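Local coordinates for reticulocyte-binding protein 2a (PDB 4Z8N), which probably binds the surface of red blood cells, through the erythrocyte-binding domain described here, during host-cell invasion by the malaria parasite Plasmodium vivax, at residues Tyr25-Ile34 with Tyr122-Ile133. Numbering follows the deposited sequence.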
ATOM      1  N   TYR A  25      -7.199   5.113  -2.465  1.00 33.99           N
ATOM      2  CA  TYR A  25      -8.115   4.310  -1.650  1.00 35.21           C
ATOM      3  C   TYR A  25      -8.528   3.052  -2.395  1.00 34.11           C
ATOM      4  O   TYR A  25      -8.718   3.081  -3.610  1.00 35.72           O
ATOM      5  CB  TYR A  25      -9.360   5.112  -1.265  1.00 37.24           C
ATOM      6  CG  TYR A  25      -9.133   6.164  -0.202  1.00 39.44           C
ATOM      7  CD1 TYR A  25      -8.501   7.363  -0.507  1.00 39.91           C
ATOM      8  CD2 TYR A  25      -9.572   5.965   1.101  1.00 40.70           C
ATOM      9  CE1 TYR A  25      -8.297   8.328   0.460  1.00 39.16           C
ATOM     10  CE2 TYR A  25      -9.374   6.926   2.077  1.00 42.26           C
ATOM     11  CZ  TYR A  25      -8.737   8.105   1.749  1.00 44.10           C
ATOM     12  OH  TYR A  25      -8.537   9.065   2.714  1.00 46.87           O
ATOM     13  N   VAL A  26      -8.685   1.951  -1.667  1.00 32.55           N
ATOM     14  CA  VAL A  26      -8.988   0.671  -2.300  1.00 34.32           C
ATOM     15  C   VAL A  26     -10.396   0.663  -2.906  1.00 36.51           C
ATOM     16  O   VAL A  26     -10.640  -0.027  -3.895  1.00 40.58           O
ATOM     17  CB  VAL A  26      -8.831  -0.505  -1.302  1.00 35.99           C
ATOM     18  CG1 VAL A  26      -9.863  -0.418  -0.183  1.00 33.47           C
ATOM     19  CG2 VAL A  26      -8.920  -1.843  -2.025  1.00 33.89           C
ATOM     20  N   GLN A  27     -11.309   1.443  -2.329  1.00 36.12           N
ATOM     21  CA  GLN A  27     -12.668   1.560  -2.859  1.00 33.66           C
ATOM     22  C   GLN A  27     -12.658   2.068  -4.300  1.00 36.31           C
ATOM     23  O   GLN A  27     -13.474   1.649  -5.122  1.00 37.49           O
ATOM     24  CB  GLN A  27     -13.516   2.497  -1.989  1.00 34.92           C
ATOM     25  CG  GLN A  27     -13.781   1.999  -0.568  1.00 37.04           C
ATOM     26  CD  GLN A  27     -12.809   2.574   0.450  1.00 41.10           C
ATOM     27  OE1 GLN A  27     -11.594   2.564   0.246  1.00 41.26           O
ATOM     28  NE2 GLN A  27     -13.344   3.080   1.556  1.00 40.79           N
ATOM     29  N   MET A  28     -11.731   2.974  -4.597  1.00 36.29           N
ATOM     30  CA  MET A  28     -11.625   3.561  -5.928  1.00 36.02           C
ATOM     31  C   MET A  28     -11.189   2.502  -6.926  1.00 41.90           C
ATOM     32  O   MET A  28     -11.630   2.492  -8.074  1.00 44.21           O
ATOM     33  CB  MET A  28     -10.644   4.737  -5.927  1.00 37.22           C
ATOM     34  CG  MET A  28     -10.977   5.815  -4.900  1.00 38.20           C
ATOM     35  SD  MET A  28     -12.569   6.616  -5.194  1.00 50.89           S
ATOM     36  CE  MET A  28     -12.157   7.724  -6.532  1.00 44.83           C
ATOM     37  N   ASN A  29     -10.315   1.611  -6.471  1.00 41.80           N
ATOM     38  CA  ASN A  29      -9.896   0.475  -7.271  1.00 42.70           C
ATOM     39  C   ASN A  29     -11.082  -0.446  -7.532  1.00 39.69           C
ATOM     40  O   ASN A  29     -11.261  -0.959  -8.635  1.00 41.20           O
ATOM     41  CB  ASN A  29      -8.775  -0.287  -6.564  1.00 49.35           C
ATOM     42  CG  ASN A  29      -7.917  -1.080  -7.524  1.00 53.92           C
ATOM     43  OD1 ASN A  29      -8.396  -1.994  -8.193  1.00 63.37           O
ATOM     44  ND2 ASN A  29      -6.636  -0.743  -7.587  1.00 52.62           N
ATOM     45  N   TYR A  30     -11.894  -0.638  -6.500  1.00 34.19           N
ATOM     46  CA  TYR A  30     -13.083  -1.474  -6.587  1.00 36.58           C
ATOM     47  C   TYR A  30     -14.094  -0.920  -7.596  1.00 38.25           C
ATOM     48  O   TYR A  30     -14.660  -1.669  -8.394  1.00 37.31           O
ATOM     49  CB  TYR A  30     -13.726  -1.610  -5.203  1.00 34.16           C
ATOM     50  CG  TYR A  30     -15.095  -2.250  -5.207  1.00 37.27           C
ATOM     51  CD1 TYR A  30     -15.239  -3.627  -5.313  1.00 36.30           C
ATOM     52  CD2 TYR A  30     -16.245  -1.478  -5.090  1.00 43.00           C
ATOM     53  CE1 TYR A  30     -16.485  -4.217  -5.315  1.00 42.61           C
ATOM     54  CE2 TYR A  30     -17.500  -2.061  -5.091  1.00 46.62           C
ATOM     55  CZ  TYR A  30     -17.612  -3.429  -5.204  1.00 46.67           C
ATOM     56  OH  TYR A  30     -18.852  -4.018  -5.204  1.00 48.51           O
ATOM     57  N   PHE A  31     -14.309   0.392  -7.566  1.00 34.31           N
ATOM     58  CA  PHE A  31     -15.266   1.024  -8.467  1.00 41.43           C
ATOM     59  C   PHE A  31     -14.825   0.894  -9.923  1.00 42.31           C
ATOM     60  O   PHE A  31     -15.658   0.796 -10.826  1.00 43.08           O
ATOM     61  CB  PHE A  31     -15.458   2.498  -8.099  1.00 40.21           C
ATOM     62  CG  PHE A  31     -16.068   2.709  -6.743  1.00 40.65           C
ATOM     63  CD1 PHE A  31     -16.984   1.803  -6.231  1.00 43.32           C
ATOM     64  CD2 PHE A  31     -15.718   3.809  -5.974  1.00 41.18           C
ATOM     65  CE1 PHE A  31     -17.548   1.993  -4.980  1.00 42.45           C
ATOM     66  CE2 PHE A  31     -16.277   4.004  -4.721  1.00 43.09           C
ATOM     67  CZ  PHE A  31     -17.194   3.095  -4.224  1.00 43.62           C
ATOM     68  N   ALA A  32     -13.514   0.889 -10.144  1.00 37.78           N
ATOM     69  CA  ALA A  32     -12.966   0.708 -11.483  1.00 40.12           C
ATOM     70  C   ALA A  32     -13.188  -0.722 -11.966  1.00 41.69           C
ATOM     71  O   ALA A  32     -13.441  -0.952 -13.147  1.00 43.93           O
ATOM     72  CB  ALA A  32     -11.481   1.053 -11.505  1.00 40.44           C
ATOM     73  N   GLU A  33     -13.101  -1.676 -11.044  1.00 40.61           N
ATOM     74  CA  GLU A  33     -13.311  -3.086 -11.370  1.00 42.01           C
ATOM     75  C   GLU A  33     -14.754  -3.368 -11.765  1.00 44.03           C
ATOM     76  O   GLU A  33     -15.009  -4.089 -12.731  1.00 43.59           O
ATOM     77  CB  GLU A  33     -12.914  -3.979 -10.192  1.00 38.98           C
ATOM     78  CG  GLU A  33     -11.418  -4.041  -9.954  1.00 41.37           C
ATOM     79  CD  GLU A  33     -10.664  -4.555 -11.165  1.00 45.28           C
ATOM     80  OE1 GLU A  33     -11.161  -5.497 -11.820  1.00 47.62           O
ATOM     81  OE2 GLU A  33      -9.583  -4.011 -11.469  1.00 43.72           O
ATOM     82  N   ILE A  34     -15.694  -2.802 -11.013  1.00 43.11           N
ATOM     83  CA  ILE A  34     -17.115  -2.958 -11.306  1.00 46.06           C
ATOM     84  C   ILE A  34     -17.438  -2.419 -12.697  1.00 49.48           C
ATOM     85  O   ILE A  34     -18.271  -2.978 -13.414  1.00 47.34           O
ATOM     86  CB  ILE A  34     -17.988  -2.241 -10.254  1.00 45.65           C
ATOM     87  CG1 ILE A  34     -17.857  -2.930  -8.897  1.00 48.42           C
ATOM     88  CG2 ILE A  34     -19.453  -2.231 -10.671  1.00 47.13           C
ATOM     89  CD1 ILE A  34     -18.351  -4.360  -8.895  1.00 46.48           C
ATOM     90  N   TYR A 122     -14.048  11.480   2.745  1.00 42.60           N
ATOM     91  CA  TYR A 122     -13.776  10.698   1.543  1.00 45.51           C
ATOM     92  C   TYR A 122     -14.417   9.314   1.609  1.00 44.98           C
ATOM     93  O   TYR A 122     -15.074   8.882   0.662  1.00 43.73           O
ATOM     94  CB  TYR A 122     -12.268  10.559   1.322  1.00 42.50           C
ATOM     95  CG  TYR A 122     -11.593  11.841   0.898  1.00 46.95           C
ATOM     96  CD1 TYR A 122     -12.306  12.842   0.251  1.00 51.02           C
ATOM     97  CD2 TYR A 122     -10.240  12.049   1.137  1.00 44.94           C
ATOM     98  CE1 TYR A 122     -11.694  14.017  -0.141  1.00 53.73           C
ATOM     99  CE2 TYR A 122      -9.618  13.224   0.747  1.00 49.19           C
ATOM    100  CZ  TYR A 122     -10.352  14.202   0.108  1.00 54.16           C
ATOM    101  OH  TYR A 122      -9.745  15.373  -0.285  1.00 57.64           O
ATOM    102  N   THR A 123     -14.216   8.626   2.730  1.00 47.81           N
ATOM    103  CA  THR A 123     -14.779   7.295   2.943  1.00 49.30           C
ATOM    104  C   THR A 123     -16.308   7.308   2.883  1.00 53.35           C
ATOM    105  O   THR A 123     -16.926   6.392   2.337  1.00 50.45           O
ATOM    106  CB  THR A 123     -14.332   6.715   4.300  1.00 54.21           C
ATOM    107  OG1 THR A 123     -12.902   6.651   4.344  1.00 56.54           O
ATOM    108  CG2 THR A 123     -14.906   5.322   4.514  1.00 55.14           C
ATOM    109  N   ASP A 124     -16.908   8.354   3.447  1.00 56.19           N
ATOM    110  CA  ASP A 124     -18.360   8.499   3.459  1.00 60.73           C
ATOM    111  C   ASP A 124     -18.929   8.590   2.047  1.00 55.73           C
ATOM    112  O   ASP A 124     -19.941   7.967   1.738  1.00 54.74           O
ATOM    113  CB  ASP A 124     -18.771   9.733   4.267  1.00 71.53           C
ATOM    114  CG  ASP A 124     -18.569   9.548   5.760  1.00 80.47           C
ATOM    115  OD1 ASP A 124     -18.073   8.475   6.166  1.00 79.29           O
ATOM    116  OD2 ASP A 124     -18.903  10.477   6.527  1.00 87.36           O
ATOM    117  N   ARG A 125     -18.269   9.363   1.192  1.00 53.91           N
ATOM    118  CA  ARG A 125     -18.722   9.535  -0.183  1.00 55.77           C
ATOM    119  C   ARG A 125     -18.573   8.252  -0.987  1.00 51.43           C
ATOM    120  O   ARG A 125     -19.418   7.937  -1.824  1.00 52.22           O
ATOM    121  CB  ARG A 125     -17.955  10.664  -0.865  1.00 56.89           C
ATOM    122  CG  ARG A 125     -18.187  12.025  -0.249  1.00 68.47           C
ATOM    123  CD  ARG A 125     -17.336  13.055  -0.947  1.00 76.08           C
ATOM    124  NE  ARG A 125     -17.729  13.209  -2.344  1.00 84.27           N
ATOM    125  CZ  ARG A 125     -17.048  13.919  -3.235  1.00 89.70           C
ATOM    126  NH1 ARG A 125     -15.926  14.521  -2.877  1.00 92.26           N
ATOM    127  NH2 ARG A 125     -17.476  14.014  -4.486  1.00 90.44           N
ATOM    128  N   MET A 126     -17.492   7.519  -0.736  1.00 45.69           N
ATOM    129  CA  MET A 126     -17.285   6.228  -1.383  1.00 46.60           C
ATOM    130  C   MET A 126     -18.363   5.250  -0.936  1.00 46.62           C
ATOM    131  O   MET A 126     -18.864   4.454  -1.728  1.00 48.89           O
ATOM    132  CB  MET A 126     -15.894   5.676  -1.065  1.00 46.28           C
ATOM    133  CG  MET A 126     -14.759   6.570  -1.528  1.00 45.59           C
ATOM    134  SD  MET A 126     -13.150   6.078  -0.868  1.00 45.98           S
ATOM    135  CE  MET A 126     -12.198   7.554  -1.213  1.00 45.73           C
ATOM    136  N   SER A 127     -18.719   5.324   0.342  1.00 39.63           N
ATOM    137  CA  SER A 127     -19.755   4.469   0.900  1.00 45.95           C
ATOM    138  C   SER A 127     -21.109   4.789   0.269  1.00 50.72           C
ATOM    139  O   SER A 127     -21.893   3.888  -0.029  1.00 46.14           O
ATOM    140  CB  SER A 127     -19.820   4.632   2.419  1.00 51.85           C
ATOM    141  OG  SER A 127     -20.815   3.794   2.978  1.00 58.46           O
ATOM    142  N   LYS A 128     -21.366   6.076   0.062  1.00 54.54           N
ATOM    143  CA  LYS A 128     -22.613   6.530  -0.546  1.00 56.98           C
ATOM    144  C   LYS A 128     -22.745   6.045  -1.987  1.00 53.81           C
ATOM    145  O   LYS A 128     -23.819   5.617  -2.406  1.00 59.34           O
ATOM    146  CB  LYS A 128     -22.708   8.055  -0.495  1.00 62.91           C
ATOM    147  CG  LYS A 128     -23.263   8.598   0.814  1.00 73.43           C
ATOM    148  CD  LYS A 128     -22.919  10.068   0.990  1.00 79.52           C
ATOM    149  CE  LYS A 128     -22.495  10.365   2.420  1.00 83.85           C
ATOM    150  NZ  LYS A 128     -21.394  11.369   2.479  1.00 83.10           N
ATOM    151  N   PHE A 129     -21.653   6.112  -2.741  1.00 44.74           N
ATOM    152  CA  PHE A 129     -21.662   5.633  -4.121  1.00 51.73           C
ATOM    153  C   PHE A 129     -21.791   4.115  -4.177  1.00 53.31           C
ATOM    154  O   PHE A 129     -22.434   3.575  -5.079  1.00 57.44           O
ATOM    155  CB  PHE A 129     -20.401   6.073  -4.864  1.00 47.42           C
ATOM    156  CG  PHE A 129     -20.353   5.611  -6.296  1.00 47.70           C
ATOM    157  CD1 PHE A 129     -21.093   6.262  -7.273  1.00 49.57           C
ATOM    158  CD2 PHE A 129     -19.570   4.527  -6.665  1.00 40.19           C
ATOM    159  CE1 PHE A 129     -21.054   5.840  -8.591  1.00 45.01           C
ATOM    160  CE2 PHE A 129     -19.527   4.099  -7.983  1.00 40.58           C
ATOM    161  CZ  PHE A 129     -20.268   4.757  -8.946  1.00 44.27           C
ATOM    162  N   ASN A 130     -21.178   3.433  -3.214  1.00 49.07           N
ATOM    163  CA  ASN A 130     -21.258   1.979  -3.135  1.00 47.24           C
ATOM    164  C   ASN A 130     -22.694   1.500  -2.950  1.00 52.67           C
ATOM    165  O   ASN A 130     -23.100   0.497  -3.535  1.00 55.11           O
ATOM    166  CB  ASN A 130     -20.385   1.452  -1.996  1.00 47.16           C
ATOM    167  CG  ASN A 130     -20.349  -0.064  -1.943  1.00 46.08           C
ATOM    168  OD1 ASN A 130     -19.807  -0.713  -2.840  1.00 49.09           O
ATOM    169  ND2 ASN A 130     -20.921  -0.637  -0.891  1.00 40.51           N
ATOM    170  N   GLU A 131     -23.459   2.221  -2.136  1.00 49.71           N
ATOM    171  CA  GLU A 131     -24.864   1.893  -1.933  1.00 56.30           C
ATOM    172  C   GLU A 131     -25.646   2.158  -3.215  1.00 58.69           C
ATOM    173  O   GLU A 131     -26.610   1.457  -3.526  1.00 57.58           O
ATOM    174  CB  GLU A 131     -25.456   2.692  -0.765  1.00 59.55           C
ATOM    175  CG  GLU A 131     -26.934   2.409  -0.509  1.00 70.09           C
ATOM    176  CD  GLU A 131     -27.382   2.777   0.897  1.00 78.74           C
ATOM    177  OE1 GLU A 131     -27.787   3.939   1.107  1.00 83.53           O
ATOM    178  OE2 GLU A 131     -27.336   1.904   1.792  1.00 78.31           O
ATOM    179  N   LYS A 132     -25.212   3.165  -3.964  1.00 59.37           N
ATOM    180  CA  LYS A 132     -25.868   3.531  -5.212  1.00 63.79           C
ATOM    181  C   LYS A 132     -25.684   2.440  -6.263  1.00 62.10           C
ATOM    182  O   LYS A 132     -26.552   2.234  -7.110  1.00 62.40           O
ATOM    183  CB  LYS A 132     -25.329   4.868  -5.728  1.00 68.34           C
ATOM    184  CG  LYS A 132     -26.156   5.486  -6.843  1.00 75.63           C
ATOM    185  CD  LYS A 132     -25.821   6.958  -7.029  1.00 79.48           C
ATOM    186  CE  LYS A 132     -26.816   7.631  -7.962  1.00 86.34           C
ATOM    187  NZ  LYS A 132     -26.661   9.112  -7.968  1.00 90.17           N
ATOM    188  N   ILE A 133     -24.554   1.741  -6.197  1.00 58.01           N
ATOM    189  CA  ILE A 133     -24.267   0.650  -7.123  1.00 55.66           C
ATOM    190  C   ILE A 133     -25.314  -0.460  -7.015  1.00 59.86           C
ATOM    191  O   ILE A 133     -25.736  -1.023  -8.025  1.00 64.69           O
ATOM    192  CB  ILE A 133     -22.861   0.057  -6.877  1.00 50.76           C
ATOM    193  CG1 ILE A 133     -21.787   1.132  -7.059  1.00 45.56           C
ATOM    194  CG2 ILE A 133     -22.591  -1.108  -7.821  1.00 48.93           C
ATOM    195  CD1 ILE A 133     -20.368   0.607  -6.960  1.00 41.69           C
TER
HETATM  196  O   HOH W   1     -16.317   3.133   2.100  1.00 44.95           O
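Residues 26-34 and 122-133 form two helical segments that run nearly parallel, with their axes crossing at 24° and approaching to 10.6 Å. Phe31 is the main knob from the first helix. Its side chain enters a hole made by Met126, Phe129, Asn130 and Ile133. Phe129 presents its edge to one face of the Phe31 ring, with CD2 above the ring centre. This is a T-shaped pair, with the planes at 80° and the centroids 4.8 Å apart. Phe129 CG lies anti to the backbone N (chi1 -180°), which turns the ring toward the first helix. The opposite face of Phe31 lies against Gln27 O, one turn back on its own helix. At the ring edge, Phe31 CZ comes 3.3 Å from Met126 O. Ile133 CD1 packs 3.7 Å from Phe31 CD1 and also touches the Tyr30 ring. Such knobs-into-holes packing suits the largely helical, coiled-coil character of this erythrocyte-binding domain. Here it joins the short N-terminal helix 26-37 to helix 119-136. Helix 42-69 also covers Phe129, while Phe254 of helix 246-297 touches both Tyr30 and Ile133. Toward the start of the first helix, Met126 takes over the packing. Its chain is extended beyond CG and carries Met126 CE over one face of the Tyr25 ring, 3.8 Å from the centroid, as a CH-pi contact. Met126 SD sits obliquely to the same ring, a Met-aromatic contact, and lies 3.8 Å from Gln27 CD. Tyr25 OH meets the edge of the Tyr122 ring, whose own hydroxyl is hydrogen-bonded to Gln66. One water links the Gln27 side-chain amide to the second backbone: it accepts from Gln27 NE2 at 3.0 Å and donates weakly to Thr123 O.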